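Local coordinates for peptidase S8 and S53, subtilisin, kexin, sedolisin (Mycobacterium smegmatis, PDB 4KG7), which probably cleaves peptide bonds as a subtilisin-like serine endopeptidase, the mycosin protease of the type VII (ESX-3) secretion system, at residues A[33-44]-A[294-305]; A[78-86]-A[110-121]. All coordinates share one frame; numbering follows the deposited sequence.

Contact 1 of 2, residues A[33-44]-A[294-305]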
loop_
_atom_site.group_PDB
_atom_site.type_symbol
_atom_site.label_atom_id
_atom_site.label_comp_id
_atom_site.label_asym_id
_atom_site.label_seq_id
_atom_site.Cartn_x
_atom_site.Cartn_y
_atom_site.Cartn_z
ATOM N N ILE A 33 10.932 -1.912 -16.601
ATOM C CA ILE A 33 11.295 -3.135 -15.890
ATOM C C ILE A 33 10.057 -4.028 -15.866
ATOM O O ILE A 33 8.923 -3.543 -15.766
ATOM C CB ILE A 33 11.680 -2.749 -14.421
ATOM C CG1 ILE A 33 12.965 -1.929 -14.451
ATOM C CG2 ILE A 33 11.852 -3.944 -13.503
ATOM C CD1 ILE A 33 14.012 -2.550 -15.307
ATOM N N THR A 34 10.275 -5.329 -15.946
ATOM C CA THR A 34 9.279 -6.317 -15.631
ATOM C C THR A 34 9.786 -7.245 -14.539
ATOM O O THR A 34 11.001 -7.489 -14.438
ATOM C CB THR A 34 8.875 -7.146 -16.850
ATOM O OG1 THR A 34 10.022 -7.812 -17.402
ATOM C CG2 THR A 34 8.250 -6.242 -17.922
ATOM N N THR A 35 8.857 -7.764 -13.741
ATOM C CA THR A 35 9.178 -8.780 -12.736
ATOM C C THR A 35 9.347 -10.158 -13.380
ATOM O O THR A 35 8.728 -10.449 -14.401
ATOM C CB THR A 35 8.081 -8.835 -11.657
ATOM O OG1 THR A 35 6.791 -8.978 -12.276
ATOM C CG2 THR A 35 8.072 -7.583 -10.855
ATOM N N SER A 36 10.187 -10.986 -12.783
ATOM C CA SER A 36 10.648 -12.228 -13.387
ATOM C C SER A 36 10.587 -13.357 -12.358
ATOM O O SER A 36 10.334 -13.135 -11.184
ATOM C CB SER A 36 12.133 -12.090 -13.880
ATOM O OG SER A 36 12.281 -11.008 -14.799
ATOM N N VAL A 37 10.855 -14.565 -12.831
ATOM C CA VAL A 37 10.973 -15.732 -11.956
ATOM C C VAL A 37 12.412 -15.889 -11.460
ATOM O O VAL A 37 13.342 -15.979 -12.241
ATOM C CB VAL A 37 10.476 -17.007 -12.672
ATOM C CG1 VAL A 37 10.638 -18.246 -11.817
ATOM C CG2 VAL A 37 9.009 -16.850 -13.057
ATOM N N LEU A 38 12.568 -16.004 -10.141
ATOM C CA LEU A 38 13.862 -16.218 -9.533
ATOM C C LEU A 38 14.316 -17.653 -9.792
ATOM O O LEU A 38 13.616 -18.576 -9.416
ATOM C CB LEU A 38 13.727 -15.956 -8.028
ATOM C CG LEU A 38 15.002 -15.953 -7.203
ATOM C CD1 LEU A 38 15.931 -14.839 -7.681
ATOM C CD2 LEU A 38 14.611 -15.780 -5.738
ATOM N N PRO A 39 15.493 -17.851 -10.418
ATOM C CA PRO A 39 15.894 -19.211 -10.665
ATOM C C PRO A 39 16.008 -20.059 -9.395
ATOM O O PRO A 39 16.420 -19.566 -8.337
ATOM C CB PRO A 39 17.245 -19.054 -11.366
ATOM C CG PRO A 39 17.119 -17.756 -12.090
ATOM C CD PRO A 39 16.339 -16.894 -11.157
ATOM N N GLY A 40 15.567 -21.307 -9.497
ATOM C CA GLY A 40 15.604 -22.194 -8.358
ATOM C C GLY A 40 14.365 -22.173 -7.504
ATOM O O GLY A 40 14.276 -22.928 -6.531
ATOM N N THR A 41 13.408 -21.320 -7.847
ATOM C CA THR A 41 12.148 -21.258 -7.117
ATOM C C THR A 41 11.037 -21.889 -7.939
ATOM O O THR A 41 11.158 -22.075 -9.147
ATOM C CB THR A 41 11.735 -19.805 -6.775
ATOM O OG1 THR A 41 11.481 -19.071 -7.977
ATOM C CG2 THR A 41 12.799 -19.107 -5.938
ATOM N N ASP A 42 9.932 -22.167 -7.250
ATOM C CA ASP A 42 8.724 -22.661 -7.869
ATOM C C ASP A 42 7.601 -21.689 -7.474
ATOM O O ASP A 42 6.947 -21.869 -6.434
ATOM C CB ASP A 42 8.415 -24.069 -7.376
ATOM C CG ASP A 42 7.142 -24.617 -7.961
ATOM O OD1 ASP A 42 6.588 -23.990 -8.899
ATOM O OD2 ASP A 42 6.686 -25.657 -7.451
ATOM N N PRO A 43 7.403 -20.636 -8.297
ATOM C CA PRO A 43 6.368 -19.655 -7.939
ATOM C C PRO A 43 4.969 -20.213 -7.959
ATOM O O PRO A 43 4.089 -19.593 -7.381
ATOM C CB PRO A 43 6.479 -18.575 -9.021
ATOM C CG PRO A 43 7.713 -18.864 -9.769
ATOM C CD PRO A 43 8.119 -20.271 -9.529
ATOM N N GLY A 44 4.773 -21.343 -8.642
ATOM C CA GLY A 44 3.444 -21.976 -8.763
ATOM C C GLY A 44 2.996 -22.711 -7.519
ATOM O O GLY A 44 1.809 -23.007 -7.370
ATOM N N SER A 294 2.919 -10.830 -12.966
ATOM C CA SER A 294 3.917 -10.084 -13.701
ATOM C C SER A 294 3.295 -9.084 -14.659
ATOM O O SER A 294 2.205 -9.349 -15.191
ATOM C CB SER A 294 4.795 -11.067 -14.492
ATOM O OG SER A 294 5.771 -10.374 -15.257
ATOM N N ASN A 295 3.985 -7.959 -14.872
ATOM C CA ASN A 295 3.662 -7.012 -15.956
ATOM C C ASN A 295 4.300 -7.368 -17.306
ATOM O O ASN A 295 4.154 -6.630 -18.271
ATOM C CB ASN A 295 4.049 -5.584 -15.578
ATOM C CG ASN A 295 5.545 -5.428 -15.299
ATOM O OD1 ASN A 295 6.195 -6.359 -14.837
ATOM N ND2 ASN A 295 6.075 -4.220 -15.517
ATOM N N ALA A 296 5.016 -8.484 -17.381
ATOM C CA ALA A 296 5.511 -8.981 -18.678
ATOM C C ALA A 296 4.321 -9.358 -19.556
ATOM O O ALA A 296 3.243 -9.637 -19.062
ATOM C CB ALA A 296 6.405 -10.192 -18.470
ATOM N N PRO A 297 4.517 -9.399 -20.880
ATOM C CA PRO A 297 3.392 -9.641 -21.781
ATOM C C PRO A 297 2.547 -10.887 -21.492
ATOM O O PRO A 297 1.336 -10.847 -21.658
ATOM C CB PRO A 297 4.069 -9.759 -23.152
ATOM C CG PRO A 297 5.295 -8.917 -23.016
ATOM C CD PRO A 297 5.751 -9.050 -21.596
ATOM N N ASP A 298 3.161 -11.977 -21.048
ATOM C CA ASP A 298 2.382 -13.191 -20.747
ATOM C C ASP A 298 1.509 -13.058 -19.497
ATOM O O ASP A 298 0.526 -13.799 -19.325
ATOM C CB ASP A 298 3.307 -14.401 -20.628
ATOM C CG ASP A 298 3.931 -14.807 -21.976
ATOM O OD1 ASP A 298 3.412 -14.415 -23.065
ATOM O OD2 ASP A 298 4.952 -15.534 -21.945
ATOM N N GLY A 299 1.858 -12.119 -18.617
ATOM C CA GLY A 299 1.105 -11.905 -17.396
ATOM C C GLY A 299 1.002 -13.092 -16.444
ATOM O O GLY A 299 0.016 -13.221 -15.713
ATOM N N GLY A 300 2.054 -13.900 -16.386
ATOM C CA GLY A 300 2.086 -15.044 -15.502
ATOM C C GLY A 300 2.613 -14.656 -14.147
ATOM O O GLY A 300 2.655 -13.468 -13.789
ATOM N N LEU A 301 3.018 -15.653 -13.383
ATOM C CA LEU A 301 3.537 -15.427 -12.034
ATOM C C LEU A 301 4.997 -15.000 -12.023
ATOM O O LEU A 301 5.798 -15.442 -12.852
ATOM C CB LEU A 301 3.384 -16.678 -11.179
ATOM C CG LEU A 301 1.983 -17.252 -11.024
ATOM C CD1 LEU A 301 2.070 -18.402 -10.028
ATOM C CD2 LEU A 301 1.010 -16.214 -10.511
ATOM N N SER A 302 5.320 -14.111 -11.087
ATOM C CA SER A 302 6.712 -13.664 -10.886
ATOM C C SER A 302 7.010 -13.452 -9.420
ATOM O O SER A 302 6.118 -13.344 -8.578
ATOM C CB SER A 302 6.987 -12.361 -11.640
ATOM O OG SER A 302 6.077 -11.393 -11.155
ATOM N N ASN A 303 8.286 -13.432 -9.097
ATOM C CA ASN A 303 8.738 -13.373 -7.715
ATOM C C ASN A 303 10.105 -12.729 -7.563
ATOM O O ASN A 303 10.805 -12.978 -6.599
ATOM C CB ASN A 303 8.668 -14.756 -7.066
ATOM C CG ASN A 303 9.646 -15.751 -7.667
ATOM O OD1 ASN A 303 10.240 -15.491 -8.690
ATOM N ND2 ASN A 303 9.755 -16.912 -7.059
ATOM N N ALA A 304 10.498 -11.907 -8.531
ATOM C CA ALA A 304 11.816 -11.272 -8.487
ATOM C C ALA A 304 11.880 -10.015 -9.318
ATOM O O ALA A 304 11.112 -9.843 -10.255
ATOM C CB ALA A 304 12.907 -12.229 -8.945
ATOM N N LEU A 305 12.859 -9.185 -8.974
ATOM C CA LEU A 305 13.250 -7.991 -9.720
ATOM C C LEU A 305 14.743 -7.910 -9.821
ATOM O O LEU A 305 15.430 -8.424 -8.966
ATOM C CB LEU A 305 12.870 -6.748 -8.948
ATOM C CG LEU A 305 11.453 -6.325 -9.084
ATOM C CD1 LEU A 305 11.109 -5.393 -7.926
ATOM C CD2 LEU A 305 11.296 -5.636 -10.423
HETATM O O HOH W 1 4.818 -7.354 -11.819
#
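Ser36 and Ala304 pair across a single antiparallel bridge, and because Asn303 and Ala304 both face Ser36 the site is a classic beta bulge. Two backbone bonds define it: Ser36 N to Ala304 O, and Asn303 N to Ser36 O. The loop 33-44, which follows strand 26-28, is joined by this one bridge to strand 301-306, the middle strand of a small antiparallel sheet in the subtilisin fold.

The Asn303 side chain extends the contact beyond the bulge. Its CB leads to CG set between the backbone N and the carbonyl carbon (chi1 67°), which turns the amide toward the turn 38-41. Asn303 OD1 then accepts from Leu38 N at 2.8 Å, with the donor slightly tilted from the carbonyl plane, while CA of Val37 lies beside the same oxygen. Asn303 ND2, the other branch, gives a nearly straight bond to Thr41 OG1 at 2.9 Å (174° at the hydrogen). The acceptor lies in the amide plane, so both ends of the amide are held and its rotation is fixed. Thr41 OG1 in turn donates to Leu38 O, 2.6 Å away, bracing the type II turn.

Asn295 grips the other end in a similar way: ND2 reaches Ile33 O on a lone pair, and OD1 accepts from Thr35 N at 3.2 Å. Its ND2 also donates to Asp100 O, so the same amide ties both Ile33 and the chain just before helix 104-113.

Apolar contacts flank the polar ones. Beside the Asn295 end, Leu305 CD2 meets Ile33 CG2 at 3.6 Å, the two side chains crossing at about a right angle; near the Asn303 end, Leu38 CB lies 3.9 Å from Ala304 CB. Between the two asparagines, Thr35 OG1 is hydrogen-bonded to Ser302 OG at 2.8 Å and to a water that Asn295 N also meets weakly.

Contact 2 of 2, residues A[78-86]-A[110-121]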
loop_
_atom_site.group_PDB
_atom_site.type_symbol
_atom_site.label_atom_id
_atom_site.label_comp_id
_atom_site.label_asym_id
_atom_site.label_seq_id
_atom_site.Cartn_x
_atom_site.Cartn_y
_atom_site.Cartn_z
ATOM N N PRO A 78 -2.785 -5.057 -17.259
ATOM C CA PRO A 78 -3.769 -6.124 -17.344
ATOM C C PRO A 78 -3.222 -7.374 -18.004
ATOM O O PRO A 78 -2.333 -7.323 -18.819
ATOM C CB PRO A 78 -4.902 -5.511 -18.198
ATOM C CG PRO A 78 -4.639 -4.030 -18.211
ATOM C CD PRO A 78 -3.156 -3.893 -18.088
ATOM N N GLY A 79 -3.762 -8.513 -17.603
ATOM C CA GLY A 79 -3.417 -9.753 -18.252
ATOM C C GLY A 79 -4.366 -10.834 -17.814
ATOM O O GLY A 79 -5.351 -10.553 -17.168
ATOM N N PRO A 80 -4.074 -12.092 -18.161
ATOM C CA PRO A 80 -5.016 -13.159 -17.799
ATOM C C PRO A 80 -5.297 -13.326 -16.314
ATOM O O PRO A 80 -6.378 -13.804 -15.935
ATOM C CB PRO A 80 -4.363 -14.422 -18.358
ATOM C CG PRO A 80 -3.389 -13.952 -19.358
ATOM C CD PRO A 80 -2.977 -12.563 -19.023
ATOM N N ARG A 81 -4.355 -12.938 -15.462
ATOM C CA ARG A 81 -4.577 -13.046 -14.020
ATOM C C ARG A 81 -5.121 -11.749 -13.427
ATOM O O ARG A 81 -5.488 -11.713 -12.249
ATOM C CB ARG A 81 -3.284 -13.451 -13.331
ATOM C CG ARG A 81 -2.668 -14.725 -13.887
ATOM C CD ARG A 81 -3.557 -15.947 -13.760
ATOM N NE ARG A 81 -3.620 -16.518 -12.418
ATOM C CZ ARG A 81 -2.795 -17.444 -11.927
ATOM N NH1 ARG A 81 -1.803 -17.937 -12.659
ATOM N NH2 ARG A 81 -2.966 -17.874 -10.688
ATOM N N LEU A 82 -5.176 -10.692 -14.248
ATOM C CA LEU A 82 -5.761 -9.408 -13.864
ATOM C C LEU A 82 -6.660 -8.871 -14.978
ATOM O O LEU A 82 -6.350 -7.869 -15.612
ATOM C CB LEU A 82 -4.678 -8.392 -13.532
ATOM C CG LEU A 82 -3.938 -8.635 -12.232
ATOM C CD1 LEU A 82 -2.616 -7.875 -12.240
ATOM C CD2 LEU A 82 -4.816 -8.314 -11.013
ATOM N N PRO A 83 -7.786 -9.550 -15.209
ATOM C CA PRO A 83 -8.814 -9.114 -16.136
ATOM C C PRO A 83 -9.798 -8.157 -15.435
ATOM O O PRO A 83 -10.775 -7.685 -16.048
ATOM C CB PRO A 83 -9.516 -10.430 -16.457
ATOM C CG PRO A 83 -9.478 -11.178 -15.163
ATOM C CD PRO A 83 -8.146 -10.814 -14.544
ATOM N N ASN A 84 -9.593 -7.911 -14.141
ATOM C CA ASN A 84 -10.567 -7.192 -13.330
ATOM C C ASN A 84 -10.063 -5.797 -12.959
ATOM O O ASN A 84 -10.295 -5.334 -11.820
ATOM C CB ASN A 84 -10.916 -8.001 -12.059
ATOM C CG ASN A 84 -9.693 -8.387 -11.229
ATOM O OD1 ASN A 84 -8.609 -8.625 -11.761
ATOM N ND2 ASN A 84 -9.891 -8.503 -9.914
ATOM N N VAL A 85 -9.364 -5.144 -13.906
ATOM C CA VAL A 85 -8.784 -3.800 -13.647
ATOM C C VAL A 85 -9.341 -2.681 -14.530
ATOM O O VAL A 85 -9.321 -2.749 -15.772
ATOM C CB VAL A 85 -7.257 -3.793 -13.808
ATOM C CG1 VAL A 85 -6.660 -2.520 -13.209
ATOM C CG2 VAL A 85 -6.643 -5.031 -13.178
ATOM N N GLU A 86 -9.806 -1.643 -13.859
ATOM C CA GLU A 86 -10.461 -0.473 -14.440
ATOM C C GLU A 86 -9.434 0.662 -14.515
ATOM O O GLU A 86 -8.622 0.828 -13.598
ATOM C CB GLU A 86 -11.662 -0.071 -13.544
ATOM C CG GLU A 86 -12.358 1.244 -13.897
ATOM C CD GLU A 86 -13.483 1.632 -12.934
ATOM O OE1 GLU A 86 -13.840 0.833 -12.040
ATOM O OE2 GLU A 86 -14.009 2.752 -13.053
ATOM N N GLY A 110 -1.986 -7.836 -8.042
ATOM C CA GLY A 110 -2.113 -9.272 -8.028
ATOM C C GLY A 110 -2.382 -9.837 -6.650
ATOM O O GLY A 110 -3.211 -10.734 -6.467
ATOM N N LEU A 111 -1.695 -9.309 -5.639
ATOM C CA LEU A 111 -1.912 -9.787 -4.281
ATOM C C LEU A 111 -3.324 -9.481 -3.807
ATOM O O LEU A 111 -3.913 -10.248 -3.054
ATOM C CB LEU A 111 -0.890 -9.200 -3.310
ATOM C CG LEU A 111 0.539 -9.706 -3.467
ATOM C CD1 LEU A 111 1.401 -8.954 -2.458
ATOM C CD2 LEU A 111 0.646 -11.198 -3.258
ATOM N N ILE A 112 -3.844 -8.315 -4.206
ATOM C CA ILE A 112 -5.154 -7.846 -3.771
ATOM C C ILE A 112 -6.265 -8.671 -4.413
ATOM O O ILE A 112 -7.134 -9.151 -3.723
ATOM C CB ILE A 112 -5.361 -6.347 -4.053
ATOM C CG1 ILE A 112 -4.336 -5.546 -3.253
ATOM C CG2 ILE A 112 -6.809 -5.938 -3.711
ATOM C CD1 ILE A 112 -4.295 -4.074 -3.601
ATOM N N ALA A 113 -6.228 -8.824 -5.735
ATOM C CA ALA A 113 -7.376 -9.396 -6.449
ATOM C C ALA A 113 -6.963 -10.115 -7.723
ATOM O O ALA A 113 -7.787 -10.312 -8.622
ATOM C CB ALA A 113 -8.366 -8.304 -6.772
ATOM N N GLY A 114 -5.735 -10.627 -7.775
ATOM C CA GLY A 114 -5.359 -11.542 -8.853
ATOM C C GLY A 114 -6.229 -12.806 -8.863
ATOM O O GLY A 114 -6.750 -13.222 -7.838
ATOM N N GLN A 115 -6.363 -13.402 -10.035
ATOM C CA GLN A 115 -7.256 -14.531 -10.206
ATOM C C GLN A 115 -6.552 -15.837 -9.936
ATOM O O GLN A 115 -5.364 -15.988 -10.234
ATOM C CB GLN A 115 -7.825 -14.541 -11.614
ATOM C CG GLN A 115 -8.640 -13.307 -11.935
ATOM C CD GLN A 115 -9.764 -13.130 -10.942
ATOM O OE1 GLN A 115 -10.685 -13.980 -10.887
ATOM N NE2 GLN A 115 -9.706 -12.062 -10.153
ATOM N N PRO A 116 -7.285 -16.809 -9.376
ATOM C CA PRO A 116 -6.745 -18.163 -9.295
ATOM C C PRO A 116 -6.530 -18.693 -10.705
ATOM O O PRO A 116 -7.063 -18.159 -11.664
ATOM C CB PRO A 116 -7.838 -18.947 -8.560
ATOM C CG PRO A 116 -9.074 -18.163 -8.791
ATOM C CD PRO A 116 -8.644 -16.722 -8.806
ATOM N N GLY A 117 -5.734 -19.736 -10.825
ATOM C CA GLY A 117 -5.388 -20.258 -12.133
ATOM C C GLY A 117 -4.784 -21.640 -11.999
ATOM O O GLY A 117 -5.015 -22.333 -10.995
ATOM N N PRO A 118 -3.984 -22.046 -13.001
ATOM C CA PRO A 118 -3.458 -23.407 -13.053
ATOM C C PRO A 118 -2.197 -23.579 -12.200
ATOM O O PRO A 118 -1.183 -24.121 -12.655
ATOM C CB PRO A 118 -3.166 -23.580 -14.544
ATOM C CG PRO A 118 -2.746 -22.225 -14.987
ATOM C CD PRO A 118 -3.562 -21.251 -14.172
ATOM N N ASP A 119 -2.285 -23.135 -10.955
ATOM C CA ASP A 119 -1.163 -23.102 -10.037
ATOM C C ASP A 119 -1.716 -22.746 -8.659
ATOM O O ASP A 119 -2.936 -22.715 -8.479
ATOM C CB ASP A 119 -0.140 -22.077 -10.493
ATOM C CG ASP A 119 -0.755 -20.711 -10.724
ATOM O OD1 ASP A 119 -1.529 -20.236 -9.850
ATOM O OD2 ASP A 119 -0.448 -20.100 -11.766
ATOM N N GLY A 120 -0.829 -22.508 -7.691
ATOM C CA GLY A 120 -1.218 -22.259 -6.297
ATOM C C GLY A 120 -1.437 -20.810 -5.947
ATOM O O GLY A 120 -1.621 -20.507 -4.781
ATOM N N PHE A 121 -1.448 -19.925 -6.942
ATOM C CA PHE A 121 -1.555 -18.481 -6.639
ATOM C C PHE A 121 -2.981 -17.955 -6.749
ATOM O O PHE A 121 -3.698 -18.282 -7.673
ATOM C CB PHE A 121 -0.670 -17.641 -7.557
ATOM C CG PHE A 121 -0.868 -16.162 -7.341
ATOM C CD1 PHE A 121 -0.253 -15.539 -6.270
ATOM C CD2 PHE A 121 -1.732 -15.418 -8.138
ATOM C CE1 PHE A 121 -0.482 -14.219 -6.013
ATOM C CE2 PHE A 121 -1.945 -14.074 -7.891
ATOM C CZ PHE A 121 -1.329 -13.484 -6.815
#
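A buried arginine, Arg81 of the type I turn from Gly79 to Leu82, joins that turn by a salt bridge to the loop that follows helix 104-113. Its chain bends at chi2 and chi3 (-61° and -76°), which turns the guanidinium toward 115-119. Side-on, Arg81 NE and NH2 both donate to Gln115 O, at 2.8 Å from NE and 3.1 Å from NH2, and that oxygen lies in the guanidinium plane. End-on, the salt bridge runs from Arg81 NH1 to Asp119 OD2 at 2.7 Å and from Arg81 NH2 to Asp119 OD1 at 2.9 Å, each oxygen using its syn lone pair. The two planes are 21° apart, nearly coplanar, as the two-bond, end-on geometry would suggest. CA of Gly117 sits over one guanidinium face, and the edge of the Phe121 ring comes against NH2. Asp119 OD1 has a second duty, accepting from Phe121 N in an Asx turn, so the carboxylate is oriented by its own loop.

The contact joins the approach to strand 85-90 with the exit of helix 104-113, two elements of a beta-alpha-beta unit completed by strand 129-134. A backbone bond, Gln115 N to Arg81 O at 2.9 Å, adds to this. Nearer the strand, Asn84 ND2 bonds Ala113 O at 3.1 Å and also Ala128 O, while its OD1 is buried without a partner in the model. Pro83 CD packs on Gln115 CG at 3.6 Å; Gln115 NE2 turns to Pro126 O.

Overall arrangement
The centres of contacts 1 and 2 lie about 13 Å apart, on the same side of the chain's centre. In sequence order the segments run 33-44, 78-86, 110-121 and 294-305, so contact 2 falls between the two halves of contact 1. They meet directly: Gly44 O and Gly120 N, 2.7 Å apart, probably form a hydrogen bond, and Leu301 CD2 packs on Phe121 CG at 3.7 Å. Strand 292-293, which pairs with 301-306, also packs on Arg81 and Phe121. Together they tie the small antiparallel sheet to the surroundings of helix 104-113. The side chain of Leu305 is about 6 Å from that of His104, so contact 1 ends near the predicted charge relay residues without touching them.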